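Local coordinates for YchF GTP-binding protein (Schizosaccharomyces pombe, PDB 1NI3) that hydrolyses ATP, and GTP with lower efficiency, and negatively regulates the G2/M transition of the cell cycle, at residues N306-F311 and I323-K328; I349-D354 and K375-E380; K62-D67 and R82-L87. One frame throughout, in Å; residues are numbered along the deposited sequence.

Contact 1 of 3, residues N306-F311 and I323-K328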
loop_
_atom_site.group_PDB
_atom_site.type_symbol
_atom_site.label_atom_id
_atom_site.label_comp_id
_atom_site.label_asym_id
_atom_site.label_seq_id
_atom_site.Cartn_x
_atom_site.Cartn_y
_atom_site.Cartn_z
ATOM N N ASN A 306 5.635 -2.616 -2.534
ATOM C CA ASN A 306 6.623 -3.327 -3.346
ATOM C C ASN A 306 5.992 -4.383 -4.250
ATOM O O ASN A 306 6.482 -5.513 -4.349
ATOM C CB ASN A 306 7.684 -4.001 -2.468
ATOM C CG ASN A 306 8.849 -3.085 -2.149
ATOM O OD1 ASN A 306 9.355 -2.381 -3.019
ATOM N ND2 ASN A 306 9.295 -3.108 -0.894
ATOM N N LEU A 307 4.889 -4.032 -4.893
ATOM C CA LEU A 307 4.227 -4.983 -5.774
ATOM C C LEU A 307 4.365 -4.567 -7.243
ATOM O O LEU A 307 4.479 -3.376 -7.567
ATOM C CB LEU A 307 2.748 -5.127 -5.368
ATOM C CG LEU A 307 2.536 -5.699 -3.957
ATOM C CD1 LEU A 307 1.065 -5.632 -3.569
ATOM C CD2 LEU A 307 3.027 -7.132 -3.912
ATOM N N ILE A 308 4.406 -5.575 -8.108
ATOM C CA ILE A 308 4.508 -5.415 -9.550
ATOM C C ILE A 308 3.586 -6.497 -10.106
ATOM O O ILE A 308 2.969 -7.243 -9.343
ATOM C CB ILE A 308 5.926 -5.719 -10.070
ATOM C CG1 ILE A 308 6.313 -7.158 -9.713
ATOM C CG2 ILE A 308 6.925 -4.760 -9.480
ATOM C CD1 ILE A 308 7.526 -7.679 -10.464
ATOM N N ASN A 309 3.500 -6.607 -11.426
ATOM C CA ASN A 309 2.631 -7.616 -12.003
ATOM C C ASN A 309 3.095 -8.070 -13.371
ATOM O O ASN A 309 3.952 -7.452 -14.005
ATOM C CB ASN A 309 1.230 -7.044 -12.152
ATOM C CG ASN A 309 1.181 -5.931 -13.175
ATOM O OD1 ASN A 309 2.091 -5.105 -13.246
ATOM N ND2 ASN A 309 0.123 -5.898 -13.972
ATOM N N TYR A 310 2.516 -9.173 -13.813
ATOM C CA TYR A 310 2.793 -9.698 -15.131
ATOM C C TYR A 310 1.404 -10.117 -15.610
ATOM O O TYR A 310 0.486 -10.225 -14.795
ATOM C CB TYR A 310 3.755 -10.889 -15.068
ATOM C CG TYR A 310 3.190 -12.171 -14.509
ATOM C CD1 TYR A 310 3.370 -12.520 -13.171
ATOM C CD2 TYR A 310 2.510 -13.063 -15.336
ATOM C CE1 TYR A 310 2.890 -13.733 -12.680
ATOM C CE2 TYR A 310 2.027 -14.266 -14.851
ATOM C CZ TYR A 310 2.223 -14.596 -13.527
ATOM O OH TYR A 310 1.767 -15.802 -13.066
ATOM N N PHE A 311 1.217 -10.328 -16.910
ATOM C CA PHE A 311 -0.111 -10.699 -17.398
ATOM C C PHE A 311 -0.148 -12.064 -18.040
ATOM O O PHE A 311 0.877 -12.698 -18.245
ATOM C CB PHE A 311 -0.616 -9.699 -18.443
ATOM C CG PHE A 311 -0.354 -8.273 -18.101
ATOM C CD1 PHE A 311 0.838 -7.669 -18.465
ATOM C CD2 PHE A 311 -1.295 -7.532 -17.395
ATOM C CE1 PHE A 311 1.087 -6.347 -18.134
ATOM C CE2 PHE A 311 -1.052 -6.210 -17.059
ATOM C CZ PHE A 311 0.144 -5.616 -17.429
ATOM N N ILE A 323 2.559 -9.744 -8.108
ATOM C CA ILE A 323 3.692 -10.479 -7.553
ATOM C C ILE A 323 4.663 -9.510 -6.868
ATOM O O ILE A 323 4.567 -8.298 -7.050
ATOM C CB ILE A 323 4.441 -11.303 -8.645
ATOM C CG1 ILE A 323 4.935 -10.374 -9.748
ATOM C CG2 ILE A 323 3.534 -12.386 -9.201
ATOM C CD1 ILE A 323 6.216 -10.853 -10.392
ATOM N N ARG A 324 5.596 -10.034 -6.080
ATOM C CA ARG A 324 6.546 -9.164 -5.398
ATOM C C ARG A 324 7.704 -8.753 -6.285
ATOM O O ARG A 324 8.225 -9.557 -7.062
ATOM C CB ARG A 324 7.070 -9.823 -4.120
ATOM C CG ARG A 324 6.119 -9.703 -2.953
ATOM C CD ARG A 324 6.040 -8.271 -2.467
ATOM N NE ARG A 324 7.082 -7.955 -1.489
ATOM C CZ ARG A 324 7.036 -8.335 -0.212
ATOM N NH1 ARG A 324 6.000 -9.043 0.246
ATOM N NH2 ARG A 324 8.024 -8.009 0.614
ATOM N N LYS A 325 8.099 -7.491 -6.141
ATOM C CA LYS A 325 9.173 -6.888 -6.916
ATOM C C LYS A 325 10.318 -7.807 -7.317
ATOM O O LYS A 325 10.928 -7.606 -8.360
ATOM C CB LYS A 325 9.748 -5.683 -6.165
ATOM C CG LYS A 325 9.564 -4.345 -6.878
ATOM C CD LYS A 325 10.873 -3.795 -7.452
ATOM C CE LYS A 325 11.398 -4.604 -8.645
ATOM N NZ LYS A 325 12.759 -4.163 -9.114
ATOM N N GLY A 326 10.631 -8.812 -6.512
ATOM C CA GLY A 326 11.738 -9.671 -6.900
ATOM C C GLY A 326 11.388 -11.129 -7.075
ATOM O O GLY A 326 12.251 -11.996 -6.970
ATOM N N THR A 327 10.124 -11.403 -7.358
ATOM C CA THR A 327 9.679 -12.771 -7.502
ATOM C C THR A 327 10.238 -13.445 -8.741
ATOM O O THR A 327 10.417 -12.825 -9.789
ATOM C CB THR A 327 8.161 -12.837 -7.536
ATOM O OG1 THR A 327 7.641 -12.157 -6.388
ATOM C CG2 THR A 327 7.695 -14.281 -7.508
ATOM N N LYS A 328 10.504 -14.736 -8.611
ATOM C CA LYS A 328 11.041 -15.499 -9.718
ATOM C C LYS A 328 9.991 -16.380 -10.388
ATOM O O LYS A 328 9.102 -16.935 -9.737
ATOM C CB LYS A 328 12.247 -16.324 -9.251
ATOM C CG LYS A 328 13.556 -15.521 -9.202
ATOM C CD LYS A 328 14.755 -16.344 -8.706
ATOM C CE LYS A 328 14.665 -16.634 -7.210
ATOM N NZ LYS A 328 15.801 -17.464 -6.712
#
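The Tyr-310 ring receives Ile-323 at its edge: methyl CG2 lies near the ring plane, 3.8 Å from CE1, and the two side chains cross at about a right angle. A second ring, that of Trp-321, meets Tyr-310 with the planes about 25° apart. The other flat group, the Arg-324 guanidinium, has the carbonyl oxygen of Asn-306 obliquely beside it. The bend at chi2 (-70°) places Arg-324 CD 3.5 Å from Leu-307 CD2, where the two side chains cross obliquely, although Leu-307 and Arg-324 form a non-hydrogen-bonded pair with diverging side chains. The terminal nitrogens bond outside the two segments, NH1 to the carbonyls of Arg-16 and Gly-18 and NH2 to Gln-13 OE1.

The antiparallel register is fixed by Ile-308 and Ile-323, a hydrogen-bonded pair in which Ile-308 N donates to Ile-323 O at 2.9 Å. The return bond, from Ile-323 N to Ile-308 O, measures 2.8 Å. Both isoleucines place CG1 between the backbone N and the carbonyl carbon, and their CD1 methyls meet over one face of the sheet at 3.4 Å. Beside them Lys-325 CG packs on Ile-308 CG2, 3.7 Å away. Beyond the last bridge Lys-325 N still bonds to Asn-306 O at 3.1 Å. The chain then leaves through a type I turn, Arg-324 to Thr-327, in which Arg-324 O accepts from both Thr-327 N and Thr-327 OG1.

The contact is the open end of a beta hairpin, strands 307-312 and 317-324, within the TGS region. Strand 317-324 also pairs in parallel with strand 81-90. Leu-307 and Asn-309 rest on Tyr-302 of helix 294-304, while Tyr-310 OH bonds to the carbonyl of Ala-332 in helix 329-336.

Contact 2 of 3, residues I349-D354 and K375-E380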
loop_
_atom_site.group_PDB
_atom_site.type_symbol
_atom_site.label_atom_id
_atom_site.label_comp_id
_atom_site.label_asym_id
_atom_site.label_seq_id
_atom_site.Cartn_x
_atom_site.Cartn_y
_atom_site.Cartn_z
ATOM N N ILE A 349 8.098 -16.257 -21.565
ATOM C CA ILE A 349 7.941 -14.835 -21.269
ATOM C C ILE A 349 7.979 -13.986 -22.529
ATOM O O ILE A 349 8.628 -14.336 -23.514
ATOM C CB ILE A 349 9.052 -14.335 -20.301
ATOM C CG1 ILE A 349 8.565 -14.428 -18.857
ATOM C CG2 ILE A 349 9.455 -12.905 -20.629
ATOM C CD1 ILE A 349 8.258 -15.841 -18.395
HETATM N N MSE A 350 7.299 -12.851 -22.483
HETATM C CA MSE A 350 7.248 -11.962 -23.624
HETATM C C MSE A 350 7.134 -10.538 -23.059
HETATM O O MSE A 350 6.039 -10.038 -22.817
HETATM C CB MSE A 350 6.044 -12.379 -24.481
HETATM C CG MSE A 350 5.851 -11.644 -25.790
HETATM SE SE MSE A 350 4.504 -12.475 -26.959
HETATM C CE MSE A 350 3.311 -13.275 -25.653
ATOM N N HIS A 351 8.288 -9.914 -22.823
ATOM C CA HIS A 351 8.360 -8.564 -22.264
ATOM C C HIS A 351 7.365 -7.635 -22.920
ATOM O O HIS A 351 7.284 -7.563 -24.143
ATOM C CB HIS A 351 9.772 -7.980 -22.405
ATOM C CG HIS A 351 10.807 -8.717 -21.618
ATOM N ND1 HIS A 351 10.508 -9.789 -20.811
ATOM C CD2 HIS A 351 12.151 -8.529 -21.509
ATOM C CE1 HIS A 351 11.613 -10.234 -20.237
ATOM N NE2 HIS A 351 12.622 -9.482 -20.649
ATOM N N TYR A 352 6.618 -6.910 -22.096
ATOM C CA TYR A 352 5.605 -5.994 -22.594
ATOM C C TYR A 352 6.115 -5.140 -23.753
ATOM O O TYR A 352 5.431 -4.996 -24.774
ATOM C CB TYR A 352 5.122 -5.086 -21.470
ATOM C CG TYR A 352 4.128 -4.065 -21.943
ATOM C CD1 TYR A 352 2.829 -4.434 -22.310
ATOM C CD2 TYR A 352 4.497 -2.729 -22.071
ATOM C CE1 TYR A 352 1.921 -3.485 -22.797
ATOM C CE2 TYR A 352 3.603 -1.782 -22.556
ATOM C CZ TYR A 352 2.314 -2.167 -22.917
ATOM O OH TYR A 352 1.443 -1.222 -23.416
ATOM N N GLN A 353 7.319 -4.595 -23.607
ATOM C CA GLN A 353 7.881 -3.746 -24.650
ATOM C C GLN A 353 7.969 -4.431 -26.013
ATOM O O GLN A 353 7.675 -3.821 -27.042
ATOM C CB GLN A 353 9.265 -3.251 -24.234
ATOM C CG GLN A 353 9.745 -2.073 -25.060
ATOM C CD GLN A 353 8.698 -0.981 -25.135
ATOM O OE1 GLN A 353 7.834 -1.001 -26.011
ATOM N NE2 GLN A 353 8.757 -0.032 -24.207
ATOM N N ASP A 354 8.373 -5.696 -26.023
ATOM C CA ASP A 354 8.487 -6.414 -27.279
ATOM C C ASP A 354 7.097 -6.626 -27.865
ATOM O O ASP A 354 6.841 -6.264 -29.018
ATOM C CB ASP A 354 9.180 -7.756 -27.071
ATOM C CG ASP A 354 10.553 -7.601 -26.470
ATOM O OD1 ASP A 354 11.223 -6.586 -26.800
ATOM O OD2 ASP A 354 10.962 -8.487 -25.675
ATOM N N LYS A 375 14.003 -21.561 -14.000
ATOM C CA LYS A 375 13.801 -21.319 -12.580
ATOM C C LYS A 375 14.499 -20.078 -12.040
ATOM O O LYS A 375 13.972 -19.414 -11.156
ATOM C CB LYS A 375 14.221 -22.553 -11.778
ATOM C CG LYS A 375 13.316 -23.753 -12.023
ATOM C CD LYS A 375 13.790 -25.013 -11.305
ATOM C CE LYS A 375 14.967 -25.674 -12.020
ATOM N NZ LYS A 375 15.371 -26.962 -11.377
ATOM N N GLU A 376 15.674 -19.751 -12.566
ATOM C CA GLU A 376 16.387 -18.584 -12.068
ATOM C C GLU A 376 16.077 -17.311 -12.829
ATOM O O GLU A 376 16.982 -16.628 -13.304
ATOM C CB GLU A 376 17.896 -18.826 -12.077
ATOM C CG GLU A 376 18.342 -19.947 -11.153
ATOM C CD GLU A 376 17.672 -19.886 -9.794
ATOM O OE1 GLU A 376 17.522 -18.769 -9.245
ATOM O OE2 GLU A 376 17.307 -20.958 -9.267
ATOM N N TYR A 377 14.796 -16.990 -12.949
ATOM C CA TYR A 377 14.393 -15.776 -13.649
ATOM C C TYR A 377 13.464 -14.918 -12.813
ATOM O O TYR A 377 12.384 -15.358 -12.415
ATOM C CB TYR A 377 13.684 -16.103 -14.968
ATOM C CG TYR A 377 13.139 -14.868 -15.662
ATOM C CD1 TYR A 377 13.999 -13.950 -16.264
ATOM C CD2 TYR A 377 11.765 -14.591 -15.679
ATOM C CE1 TYR A 377 13.515 -12.793 -16.862
ATOM C CE2 TYR A 377 11.273 -13.421 -16.275
ATOM C CZ TYR A 377 12.159 -12.527 -16.865
ATOM O OH TYR A 377 11.703 -11.356 -17.440
ATOM N N VAL A 378 13.889 -13.688 -12.551
ATOM C CA VAL A 378 13.062 -12.762 -11.796
ATOM C C VAL A 378 12.166 -12.067 -12.805
ATOM O O VAL A 378 12.649 -11.445 -13.755
ATOM C CB VAL A 378 13.902 -11.711 -11.036
ATOM C CG1 VAL A 378 14.562 -12.352 -9.832
ATOM C CG2 VAL A 378 14.949 -11.120 -11.963
HETATM N N MSE A 379 10.856 -12.198 -12.602
HETATM C CA MSE A 379 9.869 -11.601 -13.493
HETATM C C MSE A 379 10.119 -10.110 -13.669
HETATM O O MSE A 379 10.718 -9.453 -12.815
HETATM C CB MSE A 379 8.459 -11.816 -12.936
HETATM C CG MSE A 379 8.092 -13.264 -12.683
HETATM SE SE MSE A 379 7.997 -14.289 -14.325
HETATM C CE MSE A 379 6.131 -14.029 -14.782
ATOM N N GLU A 380 9.657 -9.579 -14.789
ATOM C CA GLU A 380 9.822 -8.167 -15.051
ATOM C C GLU A 380 8.438 -7.547 -15.198
ATOM O O GLU A 380 7.564 -8.075 -15.891
ATOM C CB GLU A 380 10.661 -7.972 -16.309
ATOM C CG GLU A 380 12.075 -8.537 -16.158
ATOM C CD GLU A 380 12.894 -8.448 -17.428
ATOM O OE1 GLU A 380 13.021 -7.341 -17.993
ATOM O OE2 GLU A 380 13.414 -9.499 -17.858
#
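His-351 and Tyr-377 reach toward each other tip to tip, the imidazole CE1 standing 3.0 Å from the phenolic OH. In Tyr-377 CG lies anti to the backbone N (chi1 175°), and CB points toward the segment 349-354. Glu-380 comes in across the histidine: beyond CG its chain is extended, and the carboxylate plane is turned 66° from that of the ring. Glu-380 OE2 ends 2.9 Å from His-351 NE2, but the angle is too poor for a hydrogen bond, so the pair is an oblique polar approach.

Behind this polar corner, Ile-349 crosses the tyrosine obliquely, with CG1 at 3.9 Å from Tyr-377 CE2. Its CD1 meets the selenium of Met-379, a selenomethionine, at 4.4 Å. This apolar part continues onto Ala-385 of strand 384-386, which both Ile-349 and Met-379 touch.

His-351 is also the N-cap residue of helix 352-358, so the contact joins a strand-to-helix junction to the loop between strands 372-374 and 384-386. Chemically, the phenol OH has two carboxylates around it, those of Asp-383 and Glu-380; its single proton cannot be assigned. Such clustered acid groups would be expected to raise the pKa of the neighbouring imidazole.

Contact 3 of 3, residues K62-D67 and R82-L87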
loop_
_atom_site.group_PDB
_atom_site.type_symbol
_atom_site.label_atom_id
_atom_site.label_comp_id
_atom_site.label_asym_id
_atom_site.label_seq_id
_atom_site.Cartn_x
_atom_site.Cartn_y
_atom_site.Cartn_z
ATOM N N LYS A 62 -11.834 -3.921 -2.787
ATOM C CA LYS A 62 -10.872 -4.455 -3.758
ATOM C C LYS A 62 -10.811 -3.415 -4.879
ATOM O O LYS A 62 -11.617 -3.465 -5.809
ATOM C CB LYS A 62 -11.372 -5.773 -4.373
ATOM C CG LYS A 62 -11.590 -6.948 -3.425
ATOM C CD LYS A 62 -10.282 -7.436 -2.839
ATOM C CE LYS A 62 -10.477 -8.488 -1.754
ATOM N NZ LYS A 62 -9.209 -8.673 -0.983
ATOM N N VAL A 63 -9.883 -2.467 -4.802
ATOM C CA VAL A 63 -9.806 -1.432 -5.837
ATOM C C VAL A 63 -8.934 -1.889 -7.008
ATOM O O VAL A 63 -7.828 -2.399 -6.816
ATOM C CB VAL A 63 -9.235 -0.122 -5.269
ATOM C CG1 VAL A 63 -9.470 1.034 -6.238
ATOM C CG2 VAL A 63 -9.867 0.148 -3.940
ATOM N N ALA A 64 -9.425 -1.694 -8.226
ATOM C CA ALA A 64 -8.674 -2.100 -9.401
ATOM C C ALA A 64 -7.468 -1.209 -9.596
ATOM O O ALA A 64 -7.590 0.013 -9.586
ATOM C CB ALA A 64 -9.562 -2.063 -10.630
ATOM N N VAL A 65 -6.302 -1.827 -9.769
ATOM C CA VAL A 65 -5.069 -1.074 -9.974
ATOM C C VAL A 65 -5.014 -0.596 -11.416
ATOM O O VAL A 65 -5.075 -1.399 -12.355
ATOM C CB VAL A 65 -3.821 -1.926 -9.749
ATOM C CG1 VAL A 65 -2.605 -1.032 -9.707
ATOM C CG2 VAL A 65 -3.964 -2.745 -8.485
ATOM N N PRO A 66 -4.914 0.724 -11.614
ATOM C CA PRO A 66 -4.853 1.243 -12.985
ATOM C C PRO A 66 -3.495 0.961 -13.637
ATOM O O PRO A 66 -2.435 1.090 -13.008
ATOM C CB PRO A 66 -5.144 2.732 -12.809
ATOM C CG PRO A 66 -4.651 3.024 -11.430
ATOM C CD PRO A 66 -5.064 1.810 -10.632
ATOM N N ASP A 67 -3.534 0.559 -14.900
ATOM C CA ASP A 67 -2.304 0.245 -15.614
ATOM C C ASP A 67 -2.458 0.217 -17.120
ATOM O O ASP A 67 -2.946 -0.756 -17.687
ATOM C CB ASP A 67 -1.740 -1.087 -15.127
ATOM C CG ASP A 67 -0.547 -1.534 -15.934
ATOM O OD1 ASP A 67 0.337 -0.688 -16.217
ATOM O OD2 ASP A 67 -0.487 -2.734 -16.273
ATOM N N ARG A 82 -11.727 -9.542 -18.815
ATOM C CA ARG A 82 -10.583 -8.707 -18.472
ATOM C C ARG A 82 -10.547 -8.590 -16.963
ATOM O O ARG A 82 -11.479 -8.065 -16.356
ATOM C CB ARG A 82 -10.736 -7.308 -19.059
ATOM C CG ARG A 82 -11.198 -7.293 -20.494
ATOM C CD ARG A 82 -11.335 -5.866 -20.985
ATOM N NE ARG A 82 -11.587 -5.819 -22.420
ATOM C CZ ARG A 82 -11.483 -4.717 -23.159
ATOM N NH1 ARG A 82 -11.131 -3.562 -22.605
ATOM N NH2 ARG A 82 -11.730 -4.766 -24.459
ATOM N N VAL A 83 -9.483 -9.090 -16.352
ATOM C CA VAL A 83 -9.350 -9.009 -14.911
ATOM C C VAL A 83 -8.110 -8.209 -14.542
ATOM O O VAL A 83 -6.976 -8.654 -14.745
ATOM C CB VAL A 83 -9.248 -10.404 -14.274
ATOM C CG1 VAL A 83 -9.235 -10.268 -12.757
ATOM C CG2 VAL A 83 -10.409 -11.266 -14.734
ATOM N N PRO A 84 -8.316 -7.005 -14.002
ATOM C CA PRO A 84 -7.234 -6.115 -13.591
ATOM C C PRO A 84 -6.618 -6.583 -12.293
ATOM O O PRO A 84 -7.086 -7.534 -11.682
ATOM C CB PRO A 84 -7.943 -4.780 -13.424
ATOM C CG PRO A 84 -9.271 -5.196 -12.893
ATOM C CD PRO A 84 -9.621 -6.346 -13.810
ATOM N N ALA A 85 -5.557 -5.909 -11.875
ATOM C CA ALA A 85 -4.900 -6.250 -10.626
ATOM C C ALA A 85 -5.758 -5.605 -9.547
ATOM O O ALA A 85 -6.676 -4.846 -9.858
ATOM C CB ALA A 85 -3.496 -5.671 -10.603
ATOM N N PHE A 86 -5.473 -5.893 -8.285
ATOM C CA PHE A 86 -6.258 -5.292 -7.223
ATOM C C PHE A 86 -5.478 -4.917 -5.985
ATOM O O PHE A 86 -4.628 -5.683 -5.524
ATOM C CB PHE A 86 -7.410 -6.213 -6.828
ATOM C CG PHE A 86 -8.472 -6.314 -7.877
ATOM C CD1 PHE A 86 -8.487 -7.364 -8.781
ATOM C CD2 PHE A 86 -9.445 -5.328 -7.992
ATOM C CE1 PHE A 86 -9.466 -7.438 -9.787
ATOM C CE2 PHE A 86 -10.425 -5.395 -8.996
ATOM C CZ PHE A 86 -10.433 -6.453 -9.893
ATOM N N LEU A 87 -5.749 -3.715 -5.471
ATOM C CA LEU A 87 -5.139 -3.231 -4.227
ATOM C C LEU A 87 -6.228 -3.329 -3.163
ATOM O O LEU A 87 -7.322 -2.773 -3.317
ATOM C CB LEU A 87 -4.695 -1.759 -4.306
ATOM C CG LEU A 87 -4.283 -1.189 -2.932
ATOM C CD1 LEU A 87 -3.017 -1.881 -2.459
ATOM C CD2 LEU A 87 -4.065 0.307 -2.998
#
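Phe-86 has CG anti to its own carbonyl carbon (chi1 -70°), and its ring lies obliquely beside Ala-64. Val-65 has CG1 anti to the backbone N (chi1 -169°), which leaves CG2 beside that N, and CG2 is the branch that meets Ala-85. On the sheet face that carries Ala-64 and Phe-86, Phe-86 CE2 comes to 3.8 Å from Ala-64 CB, while CD2 passes Lys-62 O obliquely at 3.6 Å. Pro-84 CG covers the same alanine methyl at 3.9 Å. On the other face Val-65 CG2 meets Ala-85 CB at 3.6 Å.

The backbones pair antiparallel, although the short strand axes make 130°. In the hydrogen-bonded pair Val-63 and Leu-87, Leu-87 N donates to Val-63 O at 2.8 Å, in the carbonyl plane, and Val-63 N returns a bond to Leu-87 O at 3.0 Å. Farther along, Val-65 N bonds to Ala-85 O from well above the carbonyl plane, where the pairing is loose.

The contact joins strands 60-65 and 81-90 of the G domain, and Val-63 and Val-65 continue onto helix 294-304. Main-chain bonds thus carry the pairing, with apolar side chains, from alanine to phenylalanine, meeting on both faces; charge stays at the margin, in the Lys-62 to Glu-60 salt bridge.

Contacts 1 and 3 are partly buried and nearer the chain's centre, about 14 and 13 Å from it against about 24 Å for contact 2, yet contact 2 is the buried one locally. Contacts 1 and 3 are antiparallel strand pairings within one mixed sheet, where strands 81-90 and 317-324 are neighbours, so the G domain and the TGS region share it. Contact 2 has no strand pairing and no hydrogen bond across it; polar tips approach beside an apolar patch of Ile-349, Tyr-377 and Met-379. It adjoins contact 1 through a probable hydrogen bond, Met-379 N to Thr-327 O (2.9 Å). Phe-311 packs against Asp-67 between contacts 1 and 3.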